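Local coordinates for protein glycerol dehydratase (Clostridium butyricum, PDB 1R9D) that is a B12-independent glycerol dehydratase that probably works by glycine-radical chemistry, at residues A[327-339]-A[638-650]. Sequence-based numbering, arbitrary orientation.
Sequences EISTKHFGGYPMY and GLYPSSINVYFGS
Ser642 and Ser643, in the type II' turn leading into helix 644-650, hydrogen-bond to the backbone of Lys331 and His332 in the short helical turn 329-332, a largely buried contact near the glycerol site of the pyruvate formate-lyase-like fold. His332 O is gripped twice: Ser642 OG donates in the plane of the His332 carbonyl at 2.7 Å, while Ser643 N comes from above that plane. Ser643 OG, set between its own backbone N and carbonyl carbon (chi1 63°), works both ways, donating to Lys331 O at 2.9 Å and accepting from Gly334 N at 3.1 Å. A water adds a link, donating to Lys331 O and Ser643 O. Beside this polar seam, Ile644 extends CD1 over the centre of one face of the His332 ring, 3.6 Å from its centroid; Ser329 CA lies over the opposite face. The Tyr647 side chain runs obliquely past Lys331 and His332, CD1 3.4 Å from Lys331 CD. Tyr339, which reaches the bound glycerol, gives Ser642 OG a weak hydrogen bond through OH. Gly334 O bonds Tyr764 OH, next to Gly763, the predicted radical site. Around the turn, Ile644 packs on Phe450 of strand 449-452 and Val551 of strand 543-551, and helix 773-781 touches Ser643 and Val646.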
loop_
_atom_site.group_PDB
_atom_site.type_symbol
_atom_site.label_atom_id
_atom_site.label_comp_id
_atom_site.label_asym_id
_atom_site.label_seq_id
_atom_site.Cartn_x
_atom_site.Cartn_y
_atom_site.Cartn_z
ATOM N N GLU A 327 -19.383 21.259 -11.812
ATOM C CA GLU A 327 -20.207 22.455 -11.619
ATOM C C GLU A 327 -20.303 23.019 -10.211
ATOM O O GLU A 327 -20.440 24.233 -10.044
ATOM C CB GLU A 327 -21.618 22.239 -12.187
ATOM C CG GLU A 327 -22.307 20.965 -11.766
ATOM C CD GLU A 327 -23.631 20.769 -12.495
ATOM O OE1 GLU A 327 -23.680 21.005 -13.723
ATOM O OE2 GLU A 327 -24.620 20.376 -11.844
ATOM N N ILE A 328 -20.234 22.165 -9.199
ATOM C CA ILE A 328 -20.298 22.649 -7.824
ATOM C C ILE A 328 -18.948 23.246 -7.421
ATOM O O ILE A 328 -18.876 24.366 -6.910
ATOM C CB ILE A 328 -20.680 21.514 -6.848
ATOM C CG1 ILE A 328 -22.073 20.979 -7.195
ATOM C CG2 ILE A 328 -20.663 22.023 -5.413
ATOM C CD1 ILE A 328 -23.161 22.047 -7.193
ATOM N N SER A 329 -17.874 22.504 -7.661
ATOM C CA SER A 329 -16.538 22.979 -7.323
ATOM C C SER A 329 -16.221 24.275 -8.062
ATOM O O SER A 329 -15.457 25.114 -7.578
ATOM C CB SER A 329 -15.499 21.911 -7.674
ATOM O OG SER A 329 -15.764 20.718 -6.964
ATOM N N THR A 330 -16.810 24.442 -9.242
ATOM C CA THR A 330 -16.571 25.644 -10.017
ATOM C C THR A 330 -17.086 26.873 -9.267
ATOM O O THR A 330 -16.609 27.985 -9.490
ATOM C CB THR A 330 -17.241 25.549 -11.400
ATOM O OG1 THR A 330 -16.684 24.433 -12.107
ATOM C CG2 THR A 330 -16.995 26.817 -12.200
ATOM N N LYS A 331 -18.053 26.662 -8.378
ATOM C CA LYS A 331 -18.603 27.753 -7.577
ATOM C C LYS A 331 -17.589 28.162 -6.505
ATOM O O LYS A 331 -17.579 29.310 -6.058
ATOM C CB LYS A 331 -19.907 27.324 -6.901
ATOM C CG LYS A 331 -21.028 26.946 -7.857
ATOM C CD LYS A 331 -22.205 26.364 -7.083
ATOM C CE LYS A 331 -23.306 25.852 -8.003
ATOM N NZ LYS A 331 -23.938 26.933 -8.801
ATOM N N HIS A 332 -16.742 27.214 -6.103
ATOM C CA HIS A 332 -15.709 27.462 -5.093
ATOM C C HIS A 332 -14.506 28.170 -5.701
ATOM O O HIS A 332 -13.799 28.911 -5.013
ATOM C CB HIS A 332 -15.181 26.151 -4.490
ATOM C CG HIS A 332 -16.241 25.215 -4.006
ATOM N ND1 HIS A 332 -15.941 23.963 -3.509
ATOM C CD2 HIS A 332 -17.588 25.328 -3.953
ATOM C CE1 HIS A 332 -17.060 23.346 -3.172
ATOM N NE2 HIS A 332 -18.073 24.153 -3.433
ATOM N N PHE A 333 -14.261 27.922 -6.986
ATOM C CA PHE A 333 -13.117 28.501 -7.682
ATOM C C PHE A 333 -13.548 29.134 -9.009
ATOM O O PHE A 333 -13.236 28.613 -10.079
ATOM C CB PHE A 333 -12.070 27.414 -7.963
ATOM C CG PHE A 333 -11.777 26.510 -6.783
ATOM C CD1 PHE A 333 -12.350 25.246 -6.697
ATOM C CD2 PHE A 333 -10.919 26.924 -5.767
ATOM C CE1 PHE A 333 -12.072 24.402 -5.618
ATOM C CE2 PHE A 333 -10.633 26.089 -4.679
ATOM C CZ PHE A 333 -11.209 24.827 -4.606
ATOM N N GLY A 334 -14.242 30.266 -8.945
ATOM C CA GLY A 334 -14.706 30.897 -10.172
ATOM C C GLY A 334 -13.716 31.752 -10.938
ATOM O O GLY A 334 -12.812 32.348 -10.358
ATOM N N GLY A 335 -13.889 31.805 -12.261
ATOM C CA GLY A 335 -13.021 32.624 -13.095
ATOM C C GLY A 335 -11.785 31.981 -13.707
ATOM O O GLY A 335 -10.771 32.658 -13.891
ATOM N N TYR A 336 -11.859 30.688 -14.027
ATOM C CA TYR A 336 -10.731 29.965 -14.627
ATOM C C TYR A 336 -9.425 30.160 -13.852
ATOM O O TYR A 336 -8.369 30.337 -14.459
ATOM C CB TYR A 336 -10.483 30.460 -16.054
ATOM C CG TYR A 336 -11.637 30.332 -17.022
ATOM C CD1 TYR A 336 -12.038 31.427 -17.787
ATOM C CD2 TYR A 336 -12.276 29.110 -17.233
ATOM C CE1 TYR A 336 -13.045 31.310 -18.747
ATOM C CE2 TYR A 336 -13.289 28.985 -18.195
ATOM C CZ TYR A 336 -13.662 30.090 -18.946
ATOM O OH TYR A 336 -14.647 29.982 -19.912
ATOM N N PRO A 337 -9.467 30.111 -12.508
ATOM C CA PRO A 337 -8.256 30.304 -11.700
ATOM C C PRO A 337 -7.300 29.121 -11.523
ATOM O O PRO A 337 -7.733 27.982 -11.366
ATOM C CB PRO A 337 -8.826 30.753 -10.360
ATOM C CG PRO A 337 -10.027 29.867 -10.241
ATOM C CD PRO A 337 -10.647 29.948 -11.638
ATOM N N MET A 338 -5.999 29.416 -11.540
ATOM C CA MET A 338 -4.960 28.407 -11.326
ATOM C C MET A 338 -4.190 28.740 -10.049
ATOM O O MET A 338 -3.445 27.907 -9.528
ATOM C CB MET A 338 -3.986 28.340 -12.507
ATOM C CG MET A 338 -4.581 27.699 -13.761
ATOM S SD MET A 338 -5.433 26.147 -13.449
ATOM C CE MET A 338 -4.086 25.096 -12.857
ATOM N N TYR A 339 -4.366 29.968 -9.565
ATOM C CA TYR A 339 -3.717 30.435 -8.332
ATOM C C TYR A 339 -2.198 30.254 -8.258
ATOM O O TYR A 339 -1.675 29.787 -7.246
ATOM C CB TYR A 339 -4.344 29.738 -7.119
ATOM C CG TYR A 339 -5.855 29.770 -7.077
ATOM C CD1 TYR A 339 -6.610 28.730 -7.619
ATOM C CD2 TYR A 339 -6.534 30.845 -6.498
ATOM C CE1 TYR A 339 -8.000 28.754 -7.585
ATOM C CE2 TYR A 339 -7.926 30.880 -6.461
ATOM C CZ TYR A 339 -8.652 29.837 -7.004
ATOM O OH TYR A 339 -10.029 29.873 -6.970
ATOM N N GLY A 638 -6.653 28.247 8.331
ATOM C CA GLY A 638 -6.525 29.427 7.501
ATOM C C GLY A 638 -7.896 30.088 7.513
ATOM O O GLY A 638 -8.867 29.464 7.946
ATOM N N LEU A 639 -7.973 31.335 7.055
ATOM C CA LEU A 639 -9.234 32.071 7.000
ATOM C C LEU A 639 -9.318 32.842 5.679
ATOM O O LEU A 639 -9.075 34.044 5.640
ATOM C CB LEU A 639 -9.333 33.046 8.189
ATOM C CG LEU A 639 -9.313 32.444 9.603
ATOM C CD1 LEU A 639 -9.110 33.555 10.616
ATOM C CD2 LEU A 639 -10.610 31.684 9.882
ATOM N N TYR A 640 -9.627 32.129 4.595
ATOM C CA TYR A 640 -9.767 32.738 3.266
ATOM C C TYR A 640 -10.884 31.987 2.539
ATOM O O TYR A 640 -11.165 30.831 2.860
ATOM C CB TYR A 640 -8.437 32.723 2.502
ATOM C CG TYR A 640 -7.886 31.371 2.107
ATOM C CD1 TYR A 640 -8.360 30.707 0.978
ATOM C CD2 TYR A 640 -6.838 30.791 2.822
ATOM C CE1 TYR A 640 -7.798 29.494 0.563
ATOM C CE2 TYR A 640 -6.269 29.584 2.421
ATOM C CZ TYR A 640 -6.749 28.943 1.294
ATOM O OH TYR A 640 -6.175 27.756 0.895
ATOM N N PRO A 641 -11.515 32.615 1.530
ATOM C CA PRO A 641 -12.601 31.872 0.896
ATOM C C PRO A 641 -12.607 31.594 -0.601
ATOM O O PRO A 641 -13.534 30.940 -1.078
ATOM C CB PRO A 641 -13.788 32.745 1.234
ATOM C CG PRO A 641 -13.214 34.121 0.873
ATOM C CD PRO A 641 -11.731 34.063 1.351
ATOM N N SER A 642 -11.620 32.083 -1.338
ATOM C CA SER A 642 -11.649 31.925 -2.793
ATOM C C SER A 642 -12.982 32.595 -3.169
ATOM O O SER A 642 -13.202 33.750 -2.802
ATOM C CB SER A 642 -11.652 30.451 -3.197
ATOM O OG SER A 642 -11.489 30.332 -4.603
ATOM N N SER A 643 -13.874 31.900 -3.873
ATOM C CA SER A 643 -15.168 32.502 -4.214
ATOM C C SER A 643 -16.324 31.772 -3.527
ATOM O O SER A 643 -17.492 32.027 -3.826
ATOM C CB SER A 643 -15.392 32.501 -5.739
ATOM O OG SER A 643 -15.446 31.187 -6.284
ATOM N N ILE A 644 -16.001 30.894 -2.578
ATOM C CA ILE A 644 -17.017 30.094 -1.906
ATOM C C ILE A 644 -17.936 30.806 -0.912
ATOM O O ILE A 644 -18.954 30.244 -0.513
ATOM C CB ILE A 644 -16.379 28.863 -1.204
ATOM C CG1 ILE A 644 -17.414 27.738 -1.081
ATOM C CG2 ILE A 644 -15.881 29.242 0.192
ATOM C CD1 ILE A 644 -16.827 26.405 -0.628
ATOM N N ASN A 645 -17.601 32.031 -0.517
ATOM C CA ASN A 645 -18.456 32.746 0.433
ATOM C C ASN A 645 -19.858 32.981 -0.139
ATOM O O ASN A 645 -20.834 33.066 0.606
ATOM C CB ASN A 645 -17.816 34.075 0.855
ATOM C CG ASN A 645 -17.582 35.014 -0.308
ATOM O OD1 ASN A 645 -16.806 34.720 -1.220
ATOM N ND2 ASN A 645 -18.249 36.161 -0.279
ATOM N N VAL A 646 -19.957 33.082 -1.460
ATOM C CA VAL A 646 -21.253 33.279 -2.103
ATOM C C VAL A 646 -22.018 31.958 -2.052
ATOM O O VAL A 646 -23.158 31.913 -1.598
ATOM C CB VAL A 646 -21.085 33.736 -3.567
ATOM C CG1 VAL A 646 -22.447 33.817 -4.255
ATOM C CG2 VAL A 646 -20.398 35.099 -3.603
ATOM N N TYR A 647 -21.382 30.877 -2.499
ATOM C CA TYR A 647 -22.016 29.559 -2.479
ATOM C C TYR A 647 -22.402 29.126 -1.064
ATOM O O TYR A 647 -23.513 28.642 -0.839
ATOM C CB TYR A 647 -21.087 28.507 -3.090
ATOM C CG TYR A 647 -21.673 27.114 -3.076
ATOM C CD1 TYR A 647 -22.864 26.835 -3.744
ATOM C CD2 TYR A 647 -21.037 26.073 -2.400
ATOM C CE1 TYR A 647 -23.411 25.554 -3.741
ATOM C CE2 TYR A 647 -21.576 24.786 -2.391
ATOM C CZ TYR A 647 -22.761 24.537 -3.065
ATOM O OH TYR A 647 -23.299 23.269 -3.072
ATOM N N PHE A 648 -21.483 29.284 -0.113
ATOM C CA PHE A 648 -21.767 28.910 1.274
ATOM C C PHE A 648 -22.964 29.715 1.776
ATOM O O PHE A 648 -23.821 29.193 2.491
ATOM C CB PHE A 648 -20.552 29.186 2.176
ATOM C CG PHE A 648 -19.637 27.988 2.381
ATOM C CD1 PHE A 648 -18.469 28.118 3.141
ATOM C CD2 PHE A 648 -19.947 26.742 1.843
ATOM C CE1 PHE A 648 -17.625 27.019 3.363
ATOM C CE2 PHE A 648 -19.109 25.634 2.058
ATOM C CZ PHE A 648 -17.948 25.777 2.821
ATOM N N GLY A 649 -23.019 30.985 1.390
ATOM C CA GLY A 649 -24.119 31.838 1.809
ATOM C C GLY A 649 -25.472 31.335 1.330
ATOM O O GLY A 649 -26.469 31.422 2.048
ATOM N N SER A 650 -25.505 30.805 0.114
ATOM C CA SER A 650 -26.745 30.286 -0.459
ATOM C C SER A 650 -27.253 29.061 0.297
ATOM O O SER A 650 -28.437 28.723 0.221
ATOM C CB SER A 650 -26.535 29.919 -1.933
ATOM O OG SER A 650 -25.865 28.671 -2.060
HETATM O O HOH W 1 -19.637 30.851 -5.072
#